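Local coordinates for crystal protein (Bacillus thuringiensis serovar dakota, PDB 2ZTB), which acts as a cancer-cell-recognising toxin of the parasporin-2 family, probably killing its targets by forming pores in the plasma membrane, at residues G193-F199 and Y209-A215. Sequence-based numbering, arbitrary orientation.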
loop_
_atom_site.group_PDB
_atom_site.type_symbol
_atom_site.label_atom_id
_atom_site.label_comp_id
_atom_site.label_asym_id
_atom_site.label_seq_id
_atom_site.Cartn_x
_atom_site.Cartn_y
_atom_site.Cartn_z
ATOM N N GLY A 193 -6.309 -25.443 -1.222
ATOM C CA GLY A 193 -6.139 -26.271 -2.418
ATOM C C GLY A 193 -5.093 -27.356 -2.241
ATOM O O GLY A 193 -4.807 -27.762 -1.120
ATOM N N TYR A 194 -4.497 -27.806 -3.344
ATOM C CA TYR A 194 -3.746 -29.067 -3.341
ATOM C C TYR A 194 -2.380 -28.998 -4.001
ATOM O O TYR A 194 -2.133 -28.139 -4.859
ATOM C CB TYR A 194 -4.575 -30.189 -4.002
ATOM C CG TYR A 194 -5.952 -30.368 -3.397
ATOM C CD1 TYR A 194 -7.014 -29.540 -3.783
ATOM C CD2 TYR A 194 -6.200 -31.360 -2.444
ATOM C CE1 TYR A 194 -8.274 -29.671 -3.229
ATOM C CE2 TYR A 194 -7.479 -31.518 -1.884
ATOM C CZ TYR A 194 -8.502 -30.655 -2.282
ATOM O OH TYR A 194 -9.769 -30.778 -1.756
ATOM N N PHE A 195 -1.504 -29.909 -3.567
ATOM C CA PHE A 195 -0.277 -30.264 -4.271
ATOM C C PHE A 195 -0.381 -31.705 -4.786
ATOM O O PHE A 195 -1.130 -32.528 -4.232
ATOM C CB PHE A 195 0.916 -30.177 -3.341
ATOM C CG PHE A 195 1.405 -28.775 -3.076
ATOM C CD1 PHE A 195 0.718 -27.934 -2.217
ATOM C CD2 PHE A 195 2.592 -28.331 -3.637
ATOM C CE1 PHE A 195 1.178 -26.649 -1.960
ATOM C CE2 PHE A 195 3.066 -27.057 -3.376
ATOM C CZ PHE A 195 2.362 -26.213 -2.531
ATOM N N GLY A 196 0.390 -32.007 -5.831
ATOM C CA GLY A 196 0.418 -33.340 -6.441
ATOM C C GLY A 196 1.800 -33.947 -6.285
ATOM O O GLY A 196 2.773 -33.230 -6.101
ATOM N N ALA A 197 1.884 -35.268 -6.321
ATOM C CA ALA A 197 3.168 -35.963 -6.322
ATOM C C ALA A 197 3.068 -37.222 -7.150
ATOM O O ALA A 197 2.040 -37.911 -7.128
ATOM C CB ALA A 197 3.625 -36.295 -4.893
ATOM N N ASN A 198 4.129 -37.521 -7.894
ATOM C CA ASN A 198 4.212 -38.800 -8.614
ATOM C C ASN A 198 5.308 -39.684 -8.058
ATOM O O ASN A 198 6.436 -39.233 -7.839
ATOM C CB ASN A 198 4.366 -38.610 -10.130
ATOM C CG ASN A 198 5.628 -37.846 -10.513
ATOM O OD1 ASN A 198 5.676 -36.617 -10.427
ATOM N ND2 ASN A 198 6.653 -38.576 -10.949
ATOM N N PHE A 199 4.970 -40.950 -7.836
ATOM C CA PHE A 199 5.844 -41.872 -7.148
ATOM C C PHE A 199 6.469 -42.886 -8.114
ATOM O O PHE A 199 5.906 -43.136 -9.198
ATOM C CB PHE A 199 5.067 -42.539 -6.001
ATOM C CG PHE A 199 4.663 -41.568 -4.924
ATOM C CD1 PHE A 199 3.522 -40.754 -5.083
ATOM C CD2 PHE A 199 5.432 -41.432 -3.774
ATOM C CE1 PHE A 199 3.157 -39.813 -4.106
ATOM C CE2 PHE A 199 5.074 -40.501 -2.783
ATOM C CZ PHE A 199 3.935 -39.682 -2.960
ATOM N N TYR A 209 0.138 -44.348 -8.300
ATOM C CA TYR A 209 1.346 -43.586 -8.597
ATOM C C TYR A 209 1.174 -42.090 -8.332
ATOM O O TYR A 209 2.132 -41.417 -7.982
ATOM C CB TYR A 209 1.731 -43.767 -10.075
ATOM C CG TYR A 209 2.214 -45.149 -10.457
ATOM C CD1 TYR A 209 1.394 -46.021 -11.148
ATOM C CD2 TYR A 209 3.498 -45.574 -10.130
ATOM C CE1 TYR A 209 1.828 -47.290 -11.516
ATOM C CE2 TYR A 209 3.945 -46.844 -10.480
ATOM C CZ TYR A 209 3.099 -47.690 -11.176
ATOM O OH TYR A 209 3.531 -48.945 -11.518
ATOM N N PHE A 210 -0.036 -41.566 -8.545
ATOM C CA PHE A 210 -0.311 -40.139 -8.393
ATOM C C PHE A 210 -1.192 -39.839 -7.195
ATOM O O PHE A 210 -2.273 -40.416 -7.058
ATOM C CB PHE A 210 -0.995 -39.552 -9.645
ATOM C CG PHE A 210 -0.280 -39.839 -10.947
ATOM C CD1 PHE A 210 1.099 -40.024 -10.996
ATOM C CD2 PHE A 210 -0.997 -39.887 -12.136
ATOM C CE1 PHE A 210 1.743 -40.284 -12.191
ATOM C CE2 PHE A 210 -0.354 -40.134 -13.345
ATOM C CZ PHE A 210 1.022 -40.339 -13.366
ATOM N N TRP A 211 -0.744 -38.887 -6.373
ATOM C CA TRP A 211 -1.480 -38.459 -5.187
ATOM C C TRP A 211 -1.590 -36.948 -5.050
ATOM O O TRP A 211 -0.697 -36.214 -5.463
ATOM C CB TRP A 211 -0.827 -39.042 -3.925
ATOM C CG TRP A 211 -1.048 -40.494 -3.841
ATOM C CD1 TRP A 211 -0.208 -41.471 -4.266
ATOM C CD2 TRP A 211 -2.212 -41.150 -3.329
ATOM N NE1 TRP A 211 -0.767 -42.692 -4.052
ATOM C CE2 TRP A 211 -2.001 -42.531 -3.474
ATOM C CE3 TRP A 211 -3.412 -40.700 -2.749
ATOM C CZ2 TRP A 211 -2.942 -43.488 -3.062
ATOM C CZ3 TRP A 211 -4.359 -41.666 -2.339
ATOM C CH2 TRP A 211 -4.102 -43.032 -2.493
ATOM N N PHE A 212 -2.691 -36.509 -4.438
ATOM C CA PHE A 212 -2.941 -35.109 -4.087
ATOM C C PHE A 212 -3.246 -34.982 -2.613
ATOM O O PHE A 212 -3.977 -35.799 -2.049
ATOM C CB PHE A 212 -4.085 -34.539 -4.935
ATOM C CG PHE A 212 -3.886 -34.769 -6.394
ATOM C CD1 PHE A 212 -4.386 -35.919 -7.000
ATOM C CD2 PHE A 212 -3.136 -33.871 -7.153
ATOM C CE1 PHE A 212 -4.163 -36.172 -8.337
ATOM C CE2 PHE A 212 -2.904 -34.109 -8.503
ATOM C CZ PHE A 212 -3.421 -35.263 -9.095
ATOM N N ASN A 213 -2.651 -33.982 -1.984
ATOM C CA ASN A 213 -2.877 -33.700 -0.579
ATOM C C ASN A 213 -3.133 -32.226 -0.427
ATOM O O ASN A 213 -2.525 -31.424 -1.135
ATOM C CB ASN A 213 -1.668 -34.111 0.270
ATOM C CG ASN A 213 -1.671 -35.578 0.592
ATOM O OD1 ASN A 213 -2.183 -35.999 1.625
ATOM N ND2 ASN A 213 -1.127 -36.373 -0.306
ATOM N N PRO A 214 -4.053 -31.852 0.480
ATOM C CA PRO A 214 -4.274 -30.420 0.706
ATOM C C PRO A 214 -2.975 -29.750 1.108
ATOM O O PRO A 214 -2.121 -30.376 1.743
ATOM C CB PRO A 214 -5.289 -30.377 1.860
ATOM C CG PRO A 214 -5.329 -31.748 2.407
ATOM C CD PRO A 214 -4.927 -32.690 1.320
ATOM N N ALA A 215 -2.831 -28.487 0.716
ATOM C CA ALA A 215 -1.674 -27.655 1.053
ATOM C C ALA A 215 -1.240 -27.751 2.528
ATOM O O ALA A 215 -0.051 -27.750 2.822
ATOM C CB ALA A 215 -1.968 -26.180 0.657
#
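Phe199 and Trp211 meet near one end of an antiparallel strand pair, where 194-199, the end of the long strand 168-199, runs beside 210-214. The pair lies in the end domain of this elongated, mostly beta toxin, its centre about 35 Å from the chain centre. The Phe199 side chain can be followed outward. CB lies 3.7 Å from Tyr209 O, and with CG anti to the carbonyl carbon (chi1 -66°) the ring is carried along the neighbouring strand. CD1 then brings the ring edge to within 3.3 Å of that same Tyr209 O, which lies in the ring plane and also accepts the hydrogen bond from Phe199 N. Further out, CE1 reaches Trp211 CD1 at 3.8 Å and comes close to Trp211 CB as well. The planes of the phenyl and the five-membered ring stand at 78°, in an oblique meeting. Tyr31, from helix 20-31, stacks on the Trp211 indole and touches the Phe199 ring, while Trp211 NE1 is hydrogen-bonded to His208 O.

Along the backbones, Phe195 and Asn213 exchange a pair of hydrogen bonds, as do Ala197 and Trp211. A further bond, Ala215 N to Gly193 O (2.8 Å), continues the pairing past Pro214, whose nitrogen carries no hydrogen.

On the opposite face, the Phe212 ring lies beside Gly196, with CD2 3.7 Å from Gly196 CA. Next along, the Phe210 ring rests CD1 against Asn198 CB at 3.7 Å, while the Asn198 amide leads away, ND2 hydrogen-bonded to Asn47 O.

The backbone bonds thus fix the register, while largely apolar packing ties in a helix on each face: Phe195, Ala197 and Asn213 against Phe27 of helix 20-31, Phe210 and Phe212 against Ile53 of helix 53-56.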